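Local coordinates for ancylostoma secreted protein 1 (Necator americanus, PDB 3NT8) that is probably associated with the transition of infective hookworm larvae to parasitism, as a secreted protein with two CAP domains, at residues Q324-Q327 with L328-N331; W330-L333 with K334-V338; M354-G357 with H358-Q361. All blocks are in the same frame, centred on the assembly; numbering follows the deposited sequence.

Interaction 1. Residues Q324-Q327 with L328-N331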
ATOM      1  N   GLN A 324       2.765  -2.591  -0.150  1.00 22.06           N
ATOM      2  CA  GLN A 324       3.220  -1.278  -0.538  1.00 21.40           C
ATOM      3  C   GLN A 324       4.739  -1.275  -0.927  1.00 20.32           C
ATOM      4  O   GLN A 324       5.145  -0.571  -1.835  1.00 21.38           O
ATOM      5  CB  GLN A 324       2.973  -0.290   0.590  1.00 19.55           C
ATOM      6  CG  GLN A 324       3.034   1.135   0.175  1.00 21.99           C
ATOM      7  CD  GLN A 324       2.935   2.112   1.379  1.00 26.83           C
ATOM      8  OE1 GLN A 324       3.962   2.698   1.829  1.00 24.76           O
ATOM      9  NE2 GLN A 324       1.702   2.299   1.890  1.00 25.09           N
ATOM     10  N   ALA A 325       5.559  -1.994  -0.192  1.00 18.75           N
ATOM     11  CA  ALA A 325       7.015  -1.983  -0.412  1.00 17.20           C
ATOM     12  C   ALA A 325       7.265  -2.638  -1.729  1.00 15.50           C
ATOM     13  O   ALA A 325       8.003  -2.109  -2.532  1.00 17.15           O
ATOM     14  CB  ALA A 325       7.778  -2.740   0.712  1.00 16.90           C
ATOM     15  N   SER A 326       6.695  -3.811  -1.915  1.00 14.36           N
ATOM     16  CA  SER A 326       6.839  -4.558  -3.135  1.00 14.27           C
ATOM     17  C   SER A 326       6.460  -3.737  -4.386  1.00 14.60           C
ATOM     18  O   SER A 326       7.154  -3.793  -5.395  1.00 13.47           O
ATOM     19  CB  SER A 326       6.016  -5.833  -2.998  1.00 13.27           C
ATOM     20  OG  SER A 326       6.640  -6.682  -2.049  1.00 14.41           O
ATOM     21  N   GLN A 327       5.373  -2.957  -4.278  1.00 15.05           N
ATOM     22  CA  GLN A 327       4.845  -2.232  -5.435  1.00 16.33           C
ATOM     23  C   GLN A 327       5.713  -1.016  -5.722  1.00 17.34           C
ATOM     24  O   GLN A 327       5.913  -0.687  -6.877  1.00 17.81           O
ATOM     25  CB  GLN A 327       3.369  -1.804  -5.208  1.00 16.08           C
ATOM     26  CG  GLN A 327       2.363  -3.033  -5.247  1.00 14.22           C
ATOM     27  CD  GLN A 327       0.970  -2.641  -4.683  1.00 22.64           C
ATOM     28  OE1 GLN A 327       0.862  -1.766  -3.814  1.00 21.20           O
ATOM     29  NE2 GLN A 327      -0.073  -3.257  -5.193  1.00 23.08           N
ATOM     30  N   LEU A 328       6.166  -0.327  -4.666  1.00 17.35           N
ATOM     31  CA  LEU A 328       7.047   0.858  -4.821  1.00 18.27           C
ATOM     32  C   LEU A 328       8.364   0.427  -5.470  1.00 17.13           C
ATOM     33  O   LEU A 328       8.883   1.140  -6.352  1.00 19.10           O
ATOM     34  CB  LEU A 328       7.312   1.575  -3.485  1.00 17.03           C
ATOM     35  CG  LEU A 328       6.149   2.469  -3.002  1.00 22.19           C
ATOM     36  CD1 LEU A 328       6.231   2.967  -1.483  1.00 22.14           C
ATOM     37  CD2 LEU A 328       5.848   3.667  -3.976  1.00 25.18           C
ATOM     38  N   TRP A 329       8.896  -0.705  -5.058  1.00 15.38           N
ATOM     39  CA  TRP A 329      10.092  -1.243  -5.748  1.00 14.55           C
ATOM     40  C   TRP A 329       9.819  -1.548  -7.227  1.00 14.71           C
ATOM     41  O   TRP A 329      10.638  -1.140  -8.088  1.00 13.81           O
ATOM     42  CB  TRP A 329      10.593  -2.482  -5.097  1.00 14.45           C
ATOM     43  CG  TRP A 329      11.018  -2.308  -3.684  1.00 14.90           C
ATOM     44  CD1 TRP A 329      11.505  -1.189  -3.117  1.00  7.81           C
ATOM     45  CD2 TRP A 329      11.031  -3.334  -2.660  1.00 10.75           C
ATOM     46  NE1 TRP A 329      11.790  -1.441  -1.780  1.00  9.79           N
ATOM     47  CE2 TRP A 329      11.494  -2.738  -1.484  1.00  8.27           C
ATOM     48  CE3 TRP A 329      10.670  -4.683  -2.627  1.00  8.21           C
ATOM     49  CZ2 TRP A 329      11.612  -3.446  -0.280  1.00 11.04           C
ATOM     50  CZ3 TRP A 329      10.742  -5.365  -1.388  1.00  6.63           C
ATOM     51  CH2 TRP A 329      11.205  -4.750  -0.264  1.00  7.33           C
ATOM     52  N   TRP A 330       8.693  -2.248  -7.507  1.00 13.56           N
ATOM     53  CA  TRP A 330       8.307  -2.648  -8.853  1.00 15.15           C
ATOM     54  C   TRP A 330       8.010  -1.483  -9.795  1.00 15.06           C
ATOM     55  O   TRP A 330       8.366  -1.551 -10.993  1.00 14.84           O
ATOM     56  CB  TRP A 330       7.120  -3.638  -8.830  1.00 14.26           C
ATOM     57  CG  TRP A 330       6.903  -4.315 -10.161  1.00 15.09           C
ATOM     58  CD1 TRP A 330       6.010  -3.947 -11.140  1.00 17.88           C
ATOM     59  CD2 TRP A 330       7.628  -5.454 -10.705  1.00 17.40           C
ATOM     60  NE1 TRP A 330       6.121  -4.795 -12.239  1.00 15.25           N
ATOM     61  CE2 TRP A 330       7.088  -5.732 -11.978  1.00 16.37           C
ATOM     62  CE3 TRP A 330       8.656  -6.277 -10.219  1.00 17.80           C
ATOM     63  CZ2 TRP A 330       7.563  -6.778 -12.774  1.00 15.19           C
ATOM     64  CZ3 TRP A 330       9.112  -7.307 -11.008  1.00 12.20           C
ATOM     65  CH2 TRP A 330       8.570  -7.552 -12.260  1.00 14.57           C
ATOM     66  N   ASN A 331       7.382  -0.422  -9.243  1.00 14.49           N
ATOM     67  CA  ASN A 331       6.975   0.743 -10.012  1.00 15.35           C
ATOM     68  C   ASN A 331       8.066   1.437 -10.774  1.00 13.56           C
ATOM     69  O   ASN A 331       7.790   2.181 -11.686  1.00 14.76           O
ATOM     70  CB  ASN A 331       6.083   1.726  -9.190  1.00 15.84           C
ATOM     71  CG  ASN A 331       4.682   1.164  -8.966  1.00 22.27           C
ATOM     72  OD1 ASN A 331       4.251   0.245  -9.702  1.00 23.29           O
ATOM     73  ND2 ASN A 331       3.971   1.668  -7.911  1.00 19.54           N
TER
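Ala325 and Trp329 meet through a CH-pi contact on one side of helix 318-330, within the second CAP domain, where successive helical turns bring residues four apart together. CB of Ala325 stands 4.2 Å from the centroid of the six-membered ring of Trp329, only 18° off the ring normal, so the methyl sits over the face. The same face covers the alanine carbonyl: Ala325 O is 3.2 Å from Trp329 CG, and also accepts Trp329 N at 3.0 Å in a nearly straight bond (169° at the hydrogen). With CG anti to its own carbonyl carbon (chi1 -61°), the indole folds back along the preceding turn. On its opposite face His358 stacks, and NE1 reaches Ile308 O, which ties the helix to strand 305-311.

Gln324 and Leu328 run side by side in the same direction, with CG of Gln324 4.0 Å from CD1 of Leu328, while Gln324 OE1 is engaged by Tyr309 OH. Trp330 takes the other course: its indole leaves this turn for Phe248 and Glu257, and its main contribution here is the backbone bond to Ser326. Farther on, Asn331 N donates to Gln327 O at 2.8 Å. The side-chain oxygen OD1 of Asn331 is bound by Lys334 NZ, and the amide carbon Asn331 CG lies 3.1 Å from that same Gln327 O.

Interaction 2. Residues W330-L333 with K334-V338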
ATOM      1  N   TRP A 330       8.693  -2.248  -7.507  1.00 13.56           N
ATOM      2  CA  TRP A 330       8.307  -2.648  -8.853  1.00 15.15           C
ATOM      3  C   TRP A 330       8.010  -1.483  -9.795  1.00 15.06           C
ATOM      4  O   TRP A 330       8.366  -1.551 -10.993  1.00 14.84           O
ATOM      5  CB  TRP A 330       7.120  -3.638  -8.830  1.00 14.26           C
ATOM      6  CG  TRP A 330       6.903  -4.315 -10.161  1.00 15.09           C
ATOM      7  CD1 TRP A 330       6.010  -3.947 -11.140  1.00 17.88           C
ATOM      8  CD2 TRP A 330       7.628  -5.454 -10.705  1.00 17.40           C
ATOM      9  NE1 TRP A 330       6.121  -4.795 -12.239  1.00 15.25           N
ATOM     10  CE2 TRP A 330       7.088  -5.732 -11.978  1.00 16.37           C
ATOM     11  CE3 TRP A 330       8.656  -6.277 -10.219  1.00 17.80           C
ATOM     12  CZ2 TRP A 330       7.563  -6.778 -12.774  1.00 15.19           C
ATOM     13  CZ3 TRP A 330       9.112  -7.307 -11.008  1.00 12.20           C
ATOM     14  CH2 TRP A 330       8.570  -7.552 -12.260  1.00 14.57           C
ATOM     15  N   ASN A 331       7.382  -0.422  -9.243  1.00 14.49           N
ATOM     16  CA  ASN A 331       6.975   0.743 -10.012  1.00 15.35           C
ATOM     17  C   ASN A 331       8.066   1.437 -10.774  1.00 13.56           C
ATOM     18  O   ASN A 331       7.790   2.181 -11.686  1.00 14.76           O
ATOM     19  CB  ASN A 331       6.083   1.726  -9.190  1.00 15.84           C
ATOM     20  CG  ASN A 331       4.682   1.164  -8.966  1.00 22.27           C
ATOM     21  OD1 ASN A 331       4.251   0.245  -9.702  1.00 23.29           O
ATOM     22  ND2 ASN A 331       3.971   1.668  -7.911  1.00 19.54           N
ATOM     23  N   GLU A 332       9.318   1.190 -10.401  1.00 13.09           N
ATOM     24  CA  GLU A 332      10.452   1.763 -11.109  1.00 12.36           C
ATOM     25  C   GLU A 332      10.424   1.578 -12.627  1.00 11.92           C
ATOM     26  O   GLU A 332      10.846   2.440 -13.407  1.00 10.82           O
ATOM     27  CB  GLU A 332      11.743   1.281 -10.469  1.00 12.03           C
ATOM     28  CG  GLU A 332      11.832   1.711  -8.968  1.00 14.39           C
ATOM     29  CD  GLU A 332      13.100   1.266  -8.261  1.00 19.94           C
ATOM     30  OE1 GLU A 332      13.720   0.204  -8.590  1.00 21.93           O
ATOM     31  OE2 GLU A 332      13.482   1.975  -7.310  1.00 20.32           O
ATOM     32  N   LEU A 333       9.855   0.464 -13.045  1.00 12.59           N
ATOM     33  CA  LEU A 333       9.839   0.107 -14.438  1.00 12.64           C
ATOM     34  C   LEU A 333       8.927   1.038 -15.200  1.00 13.85           C
ATOM     35  O   LEU A 333       9.285   1.507 -16.313  1.00 15.22           O
ATOM     36  CB  LEU A 333       9.376  -1.364 -14.643  1.00 12.11           C
ATOM     37  CG  LEU A 333       9.172  -1.752 -16.121  1.00 11.92           C
ATOM     38  CD1 LEU A 333      10.469  -1.812 -16.891  1.00  7.50           C
ATOM     39  CD2 LEU A 333       8.470  -3.110 -16.251  1.00 14.55           C
ATOM     40  N   LYS A 334       7.743   1.283 -14.641  1.00 14.04           N
ATOM     41  CA  LYS A 334       6.772   2.092 -15.359  1.00 14.99           C
ATOM     42  C   LYS A 334       7.080   3.577 -15.135  1.00 15.69           C
ATOM     43  O   LYS A 334       6.625   4.433 -15.917  1.00 16.19           O
ATOM     44  CB  LYS A 334       5.362   1.732 -14.912  1.00 13.88           C
ATOM     45  CG  LYS A 334       5.134   1.887 -13.387  1.00 15.37           C
ATOM     46  CD  LYS A 334       3.558   1.847 -13.073  1.00 16.32           C
ATOM     47  CE  LYS A 334       3.030   0.403 -13.215  1.00 13.79           C
ATOM     48  NZ  LYS A 334       3.760  -0.459 -12.254  1.00 13.76           N
ATOM     49  N   GLU A 335       7.833   3.887 -14.068  1.00 15.47           N
ATOM     50  CA  GLU A 335       8.157   5.291 -13.776  1.00 17.90           C
ATOM     51  C   GLU A 335       9.382   5.843 -14.494  1.00 17.95           C
ATOM     52  O   GLU A 335       9.339   6.962 -15.057  1.00 19.24           O
ATOM     53  CB  GLU A 335       8.191   5.548 -12.275  1.00 19.16           C
ATOM     54  CG  GLU A 335       6.761   5.543 -11.718  1.00 28.18           C
ATOM     55  CD  GLU A 335       6.690   5.979 -10.277  1.00 37.72           C
ATOM     56  OE1 GLU A 335       7.506   6.852  -9.924  1.00 42.85           O
ATOM     57  OE2 GLU A 335       5.828   5.458  -9.505  1.00 40.78           O
ATOM     58  N   TYR A 336      10.457   5.048 -14.496  1.00 16.27           N
ATOM     59  CA  TYR A 336      11.726   5.470 -15.028  1.00 17.26           C
ATOM     60  C   TYR A 336      12.149   4.723 -16.273  1.00 17.13           C
ATOM     61  O   TYR A 336      12.590   5.335 -17.214  1.00 18.71           O
ATOM     62  CB  TYR A 336      12.827   5.384 -13.935  1.00 18.43           C
ATOM     63  CG  TYR A 336      12.471   6.103 -12.616  1.00 22.16           C
ATOM     64  CD1 TYR A 336      12.251   7.483 -12.575  1.00 26.86           C
ATOM     65  CD2 TYR A 336      12.396   5.407 -11.417  1.00 26.53           C
ATOM     66  CE1 TYR A 336      11.940   8.165 -11.344  1.00 28.37           C
ATOM     67  CE2 TYR A 336      12.101   6.073 -10.169  1.00 28.26           C
ATOM     68  CZ  TYR A 336      11.871   7.458 -10.157  1.00 29.61           C
ATOM     69  OH  TYR A 336      11.582   8.153  -8.975  1.00 31.45           O
ATOM     70  N   GLY A 337      12.034   3.403 -16.250  1.00 16.14           N
ATOM     71  CA  GLY A 337      12.156   2.600 -17.430  1.00 15.76           C
ATOM     72  C   GLY A 337      13.479   1.865 -17.516  1.00 15.26           C
ATOM     73  O   GLY A 337      14.447   2.255 -16.885  1.00 13.96           O
ATOM     74  N   VAL A 338      13.502   0.831 -18.348  1.00 15.51           N
ATOM     75  CA  VAL A 338      14.697   0.040 -18.647  1.00 14.99           C
ATOM     76  C   VAL A 338      15.042   0.074 -20.161  1.00 15.96           C
ATOM     77  O   VAL A 338      16.194   0.303 -20.535  1.00 16.91           O
ATOM     78  CB  VAL A 338      14.541  -1.417 -18.200  1.00 14.56           C
ATOM     79  CG1 VAL A 338      15.663  -2.266 -18.775  1.00  9.82           C
ATOM     80  CG2 VAL A 338      14.557  -1.509 -16.634  1.00 13.81           C
TER
HETATM   81  O   HOH W   1       6.462  -1.214 -12.972  1.00 17.11           O
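Glu332 and the pair Tyr336-Gly337 form the tight side of this short helical turn, which follows helix 318-330 and runs out into a loop of the CAP domain. Glu332 O is gripped by two amides: Tyr336 N at 2.9 Å, tilted from the carbonyl plane, and Gly337 N at 3.2 Å, lying in that plane. The second bond spans five residues instead of four, so the turn widens as it ends. Gly337 leaves helical geometry with positive phi (105°), where a CB would collide with the preceding carbonyl oxygen. Its CA also makes a C-H...O contact of 3.3 Å with Leu333 O. Nearby, CD1 of Leu333 and CG2 of Val338 meet at 4.1 Å, crossing at a slant, and both residues pack on Tyr359 of helix 357-363. The carboxylate of Glu332 points elsewhere, to His358 and Tyr359 of that helix.

The other side is polar, watered and partly exposed. Lys334 holds CG between its backbone N and carbonyl carbon (chi1 57°) and bends again at chi3 and chi4, curling alongside Asn331 until NZ lies 2.7 Å from Asn331 OD1, tilted 29° from the amide plane. A water donates to Trp330 O at 2.8 Å and accepts from Lys334 NZ at 2.9 Å, with a weak further link to Lys334 N. Glu335 N donates to Asn331 O, and Lys334 N adds a weak bond to the same oxygen.

Within this contact the ammonium group is thus met by neutral oxygens: it bonds the amide Asn331 OD1 directly and reaches Trp330 O through the water, which may ease its charge.

Interaction 3. Residues M354-G357 with H358-Q361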
ATOM      1  N   MET A 354      16.497   9.037 -10.506  1.00 29.80           N
ATOM      2  CA  MET A 354      15.858   7.880 -11.095  1.00 28.57           C
ATOM      3  C   MET A 354      16.591   6.659 -10.582  1.00 27.25           C
ATOM      4  O   MET A 354      17.790   6.461 -10.879  1.00 26.01           O
ATOM      5  CB  MET A 354      15.956   7.940 -12.639  1.00 28.00           C
ATOM      6  CG  MET A 354      15.049   8.907 -13.306  1.00 29.85           C
ATOM      7  SD  MET A 354      14.982   8.696 -15.111  1.00 33.55           S
ATOM      8  CE  MET A 354      13.969  10.100 -15.562  1.00 34.65           C
ATOM      9  N   GLN A 355      15.897   5.857  -9.778  1.00 27.19           N
ATOM     10  CA  GLN A 355      16.465   4.557  -9.344  1.00 26.25           C
ATOM     11  C   GLN A 355      15.710   3.403  -9.967  1.00 24.80           C
ATOM     12  O   GLN A 355      14.507   3.497 -10.130  1.00 22.89           O
ATOM     13  CB  GLN A 355      16.494   4.431  -7.819  1.00 27.63           C
ATOM     14  CG  GLN A 355      17.444   5.433  -7.165  1.00 31.76           C
ATOM     15  CD  GLN A 355      17.470   5.292  -5.659  1.00 37.45           C
ATOM     16  OE1 GLN A 355      16.451   5.437  -4.998  1.00 40.58           O
ATOM     17  NE2 GLN A 355      18.637   5.003  -5.110  1.00 42.35           N
ATOM     18  N   ILE A 356      16.410   2.319 -10.306  1.00 23.30           N
ATOM     19  CA  ILE A 356      15.777   1.214 -11.032  1.00 23.21           C
ATOM     20  C   ILE A 356      16.150  -0.145 -10.423  1.00 21.83           C
ATOM     21  O   ILE A 356      15.633  -1.203 -10.804  1.00 22.78           O
ATOM     22  CB  ILE A 356      16.167   1.329 -12.534  1.00 23.65           C
ATOM     23  CG1 ILE A 356      15.235   0.531 -13.412  1.00 26.80           C
ATOM     24  CG2 ILE A 356      17.695   0.994 -12.770  1.00 23.47           C
ATOM     25  CD1 ILE A 356      14.006   1.331 -13.813  1.00 30.03           C
ATOM     26  N   GLY A 357      17.031  -0.115  -9.440  1.00 19.98           N
ATOM     27  CA  GLY A 357      17.674  -1.331  -8.978  1.00 19.00           C
ATOM     28  C   GLY A 357      16.796  -2.195  -8.094  1.00 17.88           C
ATOM     29  O   GLY A 357      17.051  -3.375  -7.954  1.00 18.02           O
ATOM     30  N   HIS A 358      15.794  -1.602  -7.452  1.00 16.64           N
ATOM     31  CA  HIS A 358      14.797  -2.413  -6.740  1.00 15.79           C
ATOM     32  C   HIS A 358      13.896  -3.271  -7.630  1.00 13.62           C
ATOM     33  O   HIS A 358      13.664  -4.425  -7.317  1.00 12.22           O
ATOM     34  CB  HIS A 358      13.906  -1.552  -5.852  1.00 16.56           C
ATOM     35  CG  HIS A 358      14.664  -0.583  -5.020  1.00 20.05           C
ATOM     36  ND1 HIS A 358      14.727   0.761  -5.321  1.00 22.48           N
ATOM     37  CD2 HIS A 358      15.425  -0.768  -3.915  1.00 24.51           C
ATOM     38  CE1 HIS A 358      15.501   1.361  -4.437  1.00 27.77           C
ATOM     39  NE2 HIS A 358      15.949   0.454  -3.585  1.00 27.40           N
ATOM     40  N   TYR A 359      13.376  -2.686  -8.701  1.00 11.85           N
ATOM     41  CA  TYR A 359      12.699  -3.408  -9.748  1.00 12.55           C
ATOM     42  C   TYR A 359      13.581  -4.534 -10.384  1.00 12.10           C
ATOM     43  O   TYR A 359      13.142  -5.653 -10.521  1.00 15.76           O
ATOM     44  CB  TYR A 359      12.190  -2.410 -10.822  1.00 10.62           C
ATOM     45  CG  TYR A 359      11.931  -3.117 -12.123  1.00 16.28           C
ATOM     46  CD1 TYR A 359      10.736  -3.811 -12.342  1.00 13.30           C
ATOM     47  CD2 TYR A 359      12.911  -3.157 -13.140  1.00 17.43           C
ATOM     48  CE1 TYR A 359      10.532  -4.535 -13.511  1.00 16.17           C
ATOM     49  CE2 TYR A 359      12.681  -3.878 -14.338  1.00 19.88           C
ATOM     50  CZ  TYR A 359      11.474  -4.538 -14.513  1.00 19.20           C
ATOM     51  OH  TYR A 359      11.232  -5.266 -15.664  1.00 22.32           O
ATOM     52  N   THR A 360      14.828  -4.263 -10.713  1.00 12.38           N
ATOM     53  CA  THR A 360      15.692  -5.207 -11.416  1.00 12.28           C
ATOM     54  C   THR A 360      15.891  -6.463 -10.590  1.00 12.84           C
ATOM     55  O   THR A 360      15.742  -7.574 -11.085  1.00 11.94           O
ATOM     56  CB  THR A 360      16.996  -4.567 -11.901  1.00 13.63           C
ATOM     57  OG1 THR A 360      17.651  -3.843 -10.840  1.00 13.72           O
ATOM     58  CG2 THR A 360      16.707  -3.585 -13.037  1.00 13.75           C
ATOM     59  N   GLN A 361      16.137  -6.290  -9.298  1.00 11.74           N
ATOM     60  CA  GLN A 361      16.276  -7.431  -8.439  1.00 10.22           C
ATOM     61  C   GLN A 361      14.988  -8.223  -8.310  1.00  9.50           C
ATOM     62  O   GLN A 361      15.006  -9.448  -8.121  1.00  8.30           O
ATOM     63  CB  GLN A 361      16.766  -6.966  -7.054  1.00 10.63           C
ATOM     64  CG  GLN A 361      17.030  -8.052  -6.021  1.00  9.80           C
ATOM     65  CD  GLN A 361      18.107  -9.008  -6.480  1.00 16.05           C
ATOM     66  OE1 GLN A 361      19.321  -8.805  -6.245  1.00 17.07           O
ATOM     67  NE2 GLN A 361      17.667 -10.076  -7.123  1.00 14.87           N
TER
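Ile356 and Thr360 meet at the start of helix 357-363, where the sequence Gly-His-Tyr-Thr-Gln opens the CAP signature motif, with Ile356 in the N-cap position. Two backbone bonds establish the first turn. Thr360 N donates to Ile356 O at 3.2 Å in the carbonyl plane, with 155° at the hydrogen; the next, from Gln361 N to Gly357 O at 3.3 Å, is weak.

Close packing centres on Thr360, whose CB points back at the preceding residues. With OG1 between its backbone N and carbonyl carbon (chi1 50°), Thr360 OG1 lies 3.0 Å from Gly357 O and 3.1 Å from Gly357 CA, while CG2 rests 3.4 Å from Ile356 O. Thr360 OG1 finds its hydrogen-bonding partner in Asn392 OD1, and Asn392 ND2 bonds Gly357 O, so the amide of one asparagine bonds two oxygens that lie next to each other.

Apolar and ring contacts are sparser. CG1 of Ile356 lies a loose 4.4 Å from CD2 of Tyr359, and Ile356 O borders that ring at its edge. Gln355 OE1 approaches the imidazole edge near its plane, 4.2 Å from His358 CE1.

Several polar groups have partners elsewhere: His358 ND1 bonds Glu332 OE2, and Gln361 bonds Gly391 and Thr367. A histidine paired with a glutamate from a neighbouring helix is consistent with the His/Glu-lined cavity of CAP proteins. The chemistry therefore implies a helix start whose own bonds are modest, with His358, Thr360 and Gln361 held by hydrogen bonds to other parts of the domain and Glu332 OE1 also bonding the backbone Tyr359 N.

How the interactions relate
All three contacts are local turns in the second CAP domain. Interactions 1 and 2 share Trp330 and Asn331 and follow each other along the chain, whereas interaction 3 belongs to a later helix that packs against both. Interaction 1 is buried and relies on regular helical bonds and aromatic cover; Trp329 CB touches His358 CB at 3.5 Å. Interaction 2 is only partly buried, and adds a lysine, an amide and a water on its outer side. Interaction 3, also largely buried, is a helix start rather than a helix end. Glu332, through its carboxylate, couples interactions 2 and 3.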